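PDB 2EWO: putative agmatine deiminase from Streptococcus mutans, which probably hydrolyses the guanidinium group of agmatine, releasing ammonia, as an agmatine deiminase of the guanidine-modifying superfamily. Local coordinates for residues 20-24 with 311-315; 168-172 with 263-267; 319-323 with 357-361. Residue numbers count along the deposited sequence, not the author numbering.

Contact 1 of 3, residues 20-24 with 311-315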
loop_
_atom_site.group_PDB
_atom_site.type_symbol
_atom_site.label_atom_id
_atom_site.label_comp_id
_atom_site.label_asym_id
_atom_site.label_seq_id
_atom_site.Cartn_x
_atom_site.Cartn_y
_atom_site.Cartn_z
ATOM N N GLU A 20 8.874 8.102 34.797
ATOM C CA GLU A 20 8.508 8.966 33.683
ATOM C C GLU A 20 9.110 10.362 33.815
ATOM O O GLU A 20 9.480 10.993 32.821
ATOM C CB GLU A 20 6.985 9.059 33.586
ATOM C CG GLU A 20 6.482 9.630 32.269
ATOM C CD GLU A 20 5.001 9.338 32.023
ATOM O OE1 GLU A 20 4.625 8.133 31.984
ATOM O OE2 GLU A 20 4.223 10.318 31.866
ATOM N N PHE A 21 9.216 10.824 35.053
ATOM C CA PHE A 21 9.757 12.139 35.362
ATOM C C PHE A 21 11.269 12.266 35.193
ATOM O O PHE A 21 11.772 13.358 34.920
ATOM C CB PHE A 21 9.362 12.517 36.785
ATOM C CG PHE A 21 9.424 11.370 37.762
ATOM C CD1 PHE A 21 10.638 10.935 38.279
ATOM C CD2 PHE A 21 8.255 10.735 38.176
ATOM C CE1 PHE A 21 10.679 9.885 39.196
ATOM C CE2 PHE A 21 8.290 9.690 39.086
ATOM C CZ PHE A 21 9.499 9.263 39.597
ATOM N N GLU A 22 11.991 11.157 35.351
ATOM C CA GLU A 22 13.443 11.187 35.212
ATOM C C GLU A 22 13.867 11.829 33.892
ATOM O O GLU A 22 13.040 12.044 33.002
ATOM C CB GLU A 22 14.020 9.771 35.344
ATOM C CG GLU A 22 13.801 9.154 36.725
ATOM C CD GLU A 22 14.610 7.879 36.955
ATOM O OE1 GLU A 22 15.839 7.893 36.709
ATOM O OE2 GLU A 22 14.022 6.863 37.398
ATOM N N LYS A 23 15.155 12.152 33.779
ATOM C CA LYS A 23 15.684 12.789 32.576
ATOM C C LYS A 23 15.505 11.906 31.351
ATOM O O LYS A 23 15.726 10.685 31.386
ATOM C CB LYS A 23 17.161 13.146 32.751
ATOM C CG LYS A 23 17.774 13.895 31.560
ATOM C CD LYS A 23 19.274 14.167 31.788
ATOM C CE LYS A 23 19.979 14.755 30.570
ATOM N NZ LYS A 23 21.452 14.857 30.800
ATOM N N GLN A 24 15.114 12.547 30.258
ATOM C CA GLN A 24 14.856 11.832 29.025
ATOM C C GLN A 24 15.384 12.522 27.783
ATOM O O GLN A 24 15.335 13.738 27.681
ATOM C CB GLN A 24 13.352 11.602 28.891
ATOM C CG GLN A 24 12.509 12.849 28.971
ATOM C CD GLN A 24 11.041 12.531 29.136
ATOM O OE1 GLN A 24 10.636 11.876 30.103
ATOM N NE2 GLN A 24 10.234 12.986 28.192
ATOM N N PHE A 311 -1.531 13.437 31.174
ATOM C CA PHE A 311 -0.495 14.420 30.877
ATOM C C PHE A 311 0.875 13.732 30.737
ATOM O O PHE A 311 1.131 12.667 31.327
ATOM C CB PHE A 311 -0.477 15.531 31.966
ATOM C CG PHE A 311 -0.339 15.007 33.377
ATOM C CD1 PHE A 311 0.915 14.740 33.913
ATOM C CD2 PHE A 311 -1.467 14.700 34.135
ATOM C CE1 PHE A 311 1.047 14.169 35.170
ATOM C CE2 PHE A 311 -1.342 14.126 35.395
ATOM C CZ PHE A 311 -0.083 13.859 35.910
ATOM N N LEU A 312 1.745 14.332 29.933
ATOM C CA LEU A 312 3.068 13.770 29.724
ATOM C C LEU A 312 4.064 14.528 30.593
ATOM O O LEU A 312 3.989 15.753 30.713
ATOM C CB LEU A 312 3.460 13.856 28.238
ATOM C CG LEU A 312 4.638 12.992 27.739
ATOM C CD1 LEU A 312 5.931 13.533 28.274
ATOM C CD2 LEU A 312 4.452 11.535 28.172
ATOM N N ILE A 313 4.978 13.783 31.209
ATOM C CA ILE A 313 6.003 14.344 32.081
ATOM C C ILE A 313 7.378 14.394 31.413
ATOM O O ILE A 313 8.188 13.485 31.595
ATOM C CB ILE A 313 6.150 13.515 33.386
ATOM C CG1 ILE A 313 4.829 13.500 34.151
ATOM C CG2 ILE A 313 7.260 14.093 34.254
ATOM C CD1 ILE A 313 4.303 14.886 34.508
ATOM N N VAL A 314 7.645 15.437 30.634
ATOM C CA VAL A 314 8.955 15.553 30.005
ATOM C C VAL A 314 9.872 16.145 31.086
ATOM O O VAL A 314 9.432 16.371 32.222
ATOM C CB VAL A 314 8.915 16.492 28.778
ATOM C CG1 VAL A 314 7.709 16.165 27.935
ATOM C CG2 VAL A 314 8.888 17.944 29.211
ATOM N N ASN A 315 11.143 16.365 30.758
ATOM C CA ASN A 315 12.047 16.957 31.730
ATOM C C ASN A 315 11.947 18.479 31.607
ATOM O O ASN A 315 12.045 19.044 30.510
ATOM C CB ASN A 315 13.493 16.466 31.527
ATOM C CG ASN A 315 13.948 16.517 30.075
ATOM O OD1 ASN A 315 13.797 17.534 29.389
ATOM N ND2 ASN A 315 14.526 15.415 29.605
#

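Contact 2 of 3, residues 168-172 with 263-267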
loop_
_atom_site.group_PDB
_atom_site.type_symbol
_atom_site.label_atom_id
_atom_site.label_comp_id
_atom_site.label_asym_id
_atom_site.label_seq_id
_atom_site.Cartn_x
_atom_site.Cartn_y
_atom_site.Cartn_z
ATOM N N ASP A 168 7.470 4.076 39.488
ATOM C CA ASP A 168 8.262 5.042 40.222
ATOM C C ASP A 168 9.673 4.442 40.281
ATOM O O ASP A 168 9.838 3.217 40.352
ATOM C CB ASP A 168 7.690 5.272 41.637
ATOM C CG ASP A 168 7.925 4.093 42.585
ATOM O OD1 ASP A 168 7.376 2.999 42.354
ATOM O OD2 ASP A 168 8.662 4.273 43.574
ATOM N N GLY A 169 10.685 5.303 40.225
ATOM C CA GLY A 169 12.061 4.837 40.259
ATOM C C GLY A 169 12.302 3.469 40.882
ATOM O O GLY A 169 12.866 2.587 40.231
ATOM N N GLU A 170 11.866 3.276 42.129
ATOM C CA GLU A 170 12.087 2.005 42.826
ATOM C C GLU A 170 10.967 0.968 42.800
ATOM O O GLU A 170 9.785 1.299 42.788
ATOM C CB GLU A 170 12.509 2.257 44.280
ATOM C CG GLU A 170 11.825 3.439 44.969
ATOM C CD GLU A 170 12.588 4.756 44.789
ATOM O OE1 GLU A 170 12.732 5.213 43.632
ATOM O OE2 GLU A 170 13.044 5.329 45.806
ATOM N N GLY A 171 11.390 -0.295 42.803
ATOM C CA GLY A 171 10.505 -1.453 42.758
ATOM C C GLY A 171 9.009 -1.361 43.006
ATOM O O GLY A 171 8.471 -2.094 43.835
ATOM N N THR A 172 8.317 -0.494 42.284
ATOM C CA THR A 172 6.880 -0.383 42.477
ATOM C C THR A 172 6.198 0.082 41.209
ATOM O O THR A 172 6.700 0.958 40.512
ATOM C CB THR A 172 6.538 0.602 43.610
ATOM O OG1 THR A 172 7.171 0.179 44.826
ATOM C CG2 THR A 172 5.028 0.652 43.831
ATOM N N ASP A 263 4.484 2.109 49.241
ATOM C CA ASP A 263 5.289 1.534 48.172
ATOM C C ASP A 263 6.310 0.502 48.653
ATOM O O ASP A 263 6.189 -0.060 49.746
ATOM C CB ASP A 263 5.995 2.637 47.371
ATOM C CG ASP A 263 6.839 3.546 48.235
ATOM O OD1 ASP A 263 7.715 3.044 48.977
ATOM O OD2 ASP A 263 6.623 4.772 48.159
ATOM N N ALA A 264 7.309 0.251 47.813
ATOM C CA ALA A 264 8.343 -0.719 48.120
ATOM C C ALA A 264 9.254 -0.252 49.238
ATOM O O ALA A 264 9.352 -0.904 50.277
ATOM C CB ALA A 264 9.163 -1.012 46.880
ATOM N N LYS A 265 9.925 0.874 49.025
ATOM C CA LYS A 265 10.847 1.389 50.030
ATOM C C LYS A 265 10.194 1.662 51.381
ATOM O O LYS A 265 10.889 1.836 52.386
ATOM C CB LYS A 265 11.570 2.634 49.504
ATOM C CG LYS A 265 12.604 2.302 48.433
ATOM C CD LYS A 265 13.609 3.430 48.216
ATOM C CE LYS A 265 14.723 3.001 47.247
ATOM N NZ LYS A 265 15.832 4.002 47.087
ATOM N N GLY A 266 8.863 1.691 51.410
ATOM C CA GLY A 266 8.163 1.900 52.669
ATOM C C GLY A 266 7.388 3.190 52.890
ATOM O O GLY A 266 6.380 3.186 53.600
ATOM N N ARG A 267 7.849 4.291 52.305
ATOM C CA ARG A 267 7.168 5.567 52.482
ATOM C C ARG A 267 5.703 5.519 52.080
ATOM O O ARG A 267 5.313 4.771 51.186
ATOM C CB ARG A 267 7.878 6.662 51.693
ATOM C CG ARG A 267 8.293 6.242 50.307
ATOM C CD ARG A 267 9.089 7.348 49.633
ATOM N NE ARG A 267 10.053 6.834 48.660
ATOM C CZ ARG A 267 9.733 6.180 47.547
ATOM N NH1 ARG A 267 8.460 5.948 47.245
ATOM N NH2 ARG A 267 10.694 5.771 46.732
#

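Contact 3 of 3, residues 319-323 with 357-361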
loop_
_atom_site.group_PDB
_atom_site.type_symbol
_atom_site.label_atom_id
_atom_site.label_comp_id
_atom_site.label_asym_id
_atom_site.label_seq_id
_atom_site.Cartn_x
_atom_site.Cartn_y
_atom_site.Cartn_z
ATOM N N ILE A 319 3.016 18.668 29.629
ATOM C CA ILE A 319 2.103 18.871 28.519
ATOM C C ILE A 319 0.763 18.371 29.033
ATOM O O ILE A 319 0.565 17.170 29.214
ATOM C CB ILE A 319 2.547 18.061 27.290
ATOM C CG1 ILE A 319 4.072 18.187 27.100
ATOM C CG2 ILE A 319 1.789 18.549 26.060
ATOM C CD1 ILE A 319 4.584 19.573 26.706
ATOM N N LEU A 320 -0.147 19.306 29.289
ATOM C CA LEU A 320 -1.461 18.970 29.829
ATOM C C LEU A 320 -2.608 19.257 28.862
ATOM O O LEU A 320 -2.575 20.230 28.102
ATOM C CB LEU A 320 -1.688 19.739 31.144
ATOM C CG LEU A 320 -2.940 19.464 31.990
ATOM C CD1 LEU A 320 -2.734 18.200 32.829
ATOM C CD2 LEU A 320 -3.198 20.654 32.906
ATOM N N PRO A 321 -3.640 18.398 28.885
ATOM C CA PRO A 321 -4.809 18.553 28.015
ATOM C C PRO A 321 -5.741 19.676 28.445
ATOM O O PRO A 321 -5.954 19.886 29.632
ATOM C CB PRO A 321 -5.462 17.173 28.071
ATOM C CG PRO A 321 -5.081 16.662 29.421
ATOM C CD PRO A 321 -3.648 17.084 29.557
ATOM N N GLN A 322 -6.274 20.404 27.467
ATOM C CA GLN A 322 -7.191 21.516 27.718
ATOM C C GLN A 322 -8.406 21.360 26.807
ATOM O O GLN A 322 -8.425 21.876 25.679
ATOM C CB GLN A 322 -6.515 22.861 27.415
ATOM C CG GLN A 322 -5.247 23.174 28.207
ATOM C CD GLN A 322 -5.507 23.433 29.677
ATOM O OE1 GLN A 322 -5.832 22.516 30.432
ATOM N NE2 GLN A 322 -5.374 24.692 30.090
ATOM N N TYR A 323 -9.422 20.662 27.305
ATOM C CA TYR A 323 -10.643 20.408 26.536
ATOM C C TYR A 323 -11.570 21.619 26.376
ATOM O O TYR A 323 -12.450 21.639 25.509
ATOM C CB TYR A 323 -11.422 19.257 27.178
ATOM C CG TYR A 323 -10.548 18.100 27.589
ATOM C CD1 TYR A 323 -9.838 17.358 26.644
ATOM C CD2 TYR A 323 -10.414 17.755 28.931
ATOM C CE1 TYR A 323 -9.010 16.297 27.032
ATOM C CE2 TYR A 323 -9.595 16.702 29.331
ATOM C CZ TYR A 323 -8.896 15.976 28.385
ATOM O OH TYR A 323 -8.088 14.940 28.800
ATOM N N GLY A 357 -8.573 8.435 24.233
ATOM C CA GLY A 357 -7.227 8.520 24.768
ATOM C C GLY A 357 -6.682 9.921 24.578
ATOM O O GLY A 357 -7.102 10.617 23.649
ATOM N N ASN A 358 -5.761 10.343 25.447
ATOM C CA ASN A 358 -5.180 11.683 25.336
ATOM C C ASN A 358 -3.661 11.738 25.282
ATOM O O ASN A 358 -2.992 10.711 25.195
ATOM C CB ASN A 358 -5.668 12.595 26.470
ATOM C CG ASN A 358 -6.624 13.687 25.978
ATOM O OD1 ASN A 358 -7.725 13.401 25.499
ATOM N ND2 ASN A 358 -6.198 14.944 26.093
ATOM N N ILE A 359 -3.144 12.966 25.343
ATOM C CA ILE A 359 -1.711 13.267 25.266
ATOM C C ILE A 359 -0.776 12.164 25.723
ATOM O O ILE A 359 0.241 11.912 25.076
ATOM C CB ILE A 359 -1.355 14.548 26.057
ATOM C CG1 ILE A 359 -2.276 15.694 25.640
ATOM C CG2 ILE A 359 0.075 14.950 25.757
ATOM C CD1 ILE A 359 -2.125 16.935 26.471
ATOM N N HIS A 360 -1.129 11.538 26.802
ATOM C CA HIS A 360 -0.272 10.465 27.329
ATOM C C HIS A 360 -0.367 9.228 26.431
ATOM O O HIS A 360 0.646 8.616 26.073
ATOM C CB HIS A 360 -0.721 10.085 28.745
ATOM C CG HIS A 360 0.285 9.189 29.475
ATOM N ND1 HIS A 360 1.634 9.518 29.569
ATOM C CD2 HIS A 360 0.139 8.006 30.130
ATOM C CE1 HIS A 360 2.245 8.565 30.250
ATOM N NE2 HIS A 360 1.368 7.656 30.591
ATOM N N CYS A 361 -1.595 8.903 26.084
ATOM C CA CYS A 361 -1.903 7.725 25.261
ATOM C C CYS A 361 -1.279 7.817 23.854
ATOM O O CYS A 361 -1.244 6.832 23.104
ATOM C CB CYS A 361 -3.419 7.585 25.093
ATOM S SG CYS A 361 -4.253 6.816 26.569
#

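Contact 1 of 3, residues 20-24 with 311-315
The loop 20-24, which leads into strand 24-29, lies against the short, weakly bonded strand 312-314, joining distant parts of the alpha/beta-propeller (pentein) fold of the guanidine-modifying superfamily. CA atoms come nearest at Phe-21 and Ile-313 (5.5 Å) and at Lys-23 and Asn-315 (5.6 Å). The interface buries 382 Å². Glu-20 is extended (chi1 t, chi2 t), so its side chain runs along the strand: OE2 comes within 3.9 Å of Leu-312 CD2 and 4.0 Å of Ile-313 CG1. Phe-21 has chi1 p, which takes its ring away from the strand and leaves the base to make the contact; its CB packs 3.6 Å from Ile-313 CG2. With chi1 and chi2 both m, Ile-313 points CB at the loop while its end turns away, in keeping with its packing on Ile-318. Gln-24 directs CB toward the strand, and with chi1 p its side chain lies beside Val-314 and Asn-315. At this end Asn-315 (chi1 p) bends its amide back, and ND2 donates a weak hydrogen bond to Gln-24 O (2.7 Å, angle 125°). The carbonyl oxygens of Glu-20 and Ile-313 face each other at 3.1 Å, both acceptors. The chemistry thus implies a junction of mixed packing with one weak hydrogen bond from Asn-315, not a regular strand pairing.

Contact 2 of 3, residues 168-172 with 263-267
Neither segment is a regular helix or strand; their backbones come closest at Gly-171 and Ala-264, with CA atoms 5.8 Å apart, and a salt-bridge network of Glu-170, Asp-263, Lys-265 and Arg-267 joins them near the protein surface. Residues 168-172 form the tight turn between strands 165-168 and 172-176, closed by a weak backbone hydrogen bond from Asp-168 N to Thr-172 O (3.4 Å). In 263-267, which follows helix 248-259, Asp-263 N makes a similar weak backbone hydrogen bond to Arg-267 O (3.4 Å). Glu-170 (chi1 p, chi2 m) reaches across: its OE2 lies 3.3 Å from Lys-265 NZ and accepts a weak hydrogen bond, part of a salt bridge, from Arg-267 NH2 (2.6 Å). Arg-267 also pairs with Asp-263, although Arg-267 NH1 and NH2 and Asp-263 OD2 are crowded in the model and less certain in place. One residue after Gly-171, Thr-172 OG1 donates to Gly-171 O (2.8 Å) and accepts a hydrogen bond from Ala-264 N at 3.0 Å.

Contact 3 of 3, residues 319-323 with 357-361
This is a buried, mainly apolar strand-to-loop contact in the alpha/beta-propeller (pentein) fold of the guanidine-modifying superfamily: the end of strand 317-321 and the residues after it meet loop 357-361, between helix 350-353 and strand 364-367. All six touching residues are buried, and the nearest CA pair is Pro-321 and Ile-359, at 6.7 Å. With chi1 m and chi2 t, Ile-359 extends onto the strand, Ile-359 CD1 lying 3.4 Å from both Pro-321 CD and Leu-320 C, while Ile-359 CG2 meets Ile-319 CG2 at 4.0 Å. Val-52 of helix 43-57 touches both isoleucines. Asn-358 ND2 nears Pro-321 CB at 3.1 Å and the edge of the Tyr-323 ring. This approach is packing: Tyr-323 OH and Asn-358 ND2, 3.3 Å apart, are poorly angled and not hydrogen-bonded; they bond instead to Ser-307 O and, weakly, Thr-349 O. Ile-359 lies within the 358-361 turn, which ends at Cys-361, a position that in related enzymes carries the nucleophilic cysteine; a like role here would be consistent with the family. That turn is tight, with Cys-361 N donating a very short 2.5 Å hydrogen bond to Asn-358 O.

In the fold
Contacts 1 and 3 are neighbours, with centres 14 Å apart, and share one sheet: strands 312-314 and 317-321 are adjacent and antiparallel, and Leu-312 N lies 3.2 Å from Ile-319 O, a probable hydrogen bond. A second junction joins their loops, where Glu-20 OE1 packs 3.0 Å from CE1 of His-360, which precedes Cys-361 in sequence. Contact 1 therefore reaches the loop that, by family resemblance, probably borders the active site. Contact 2 lies farther out, with its centre 18 Å from that of contact 1, and touches it where Phe-21 CZ comes within 4.2 Å of Gly-169 N. Contacts 2 and 3 do not meet: their nearest atoms are about 11 Å apart.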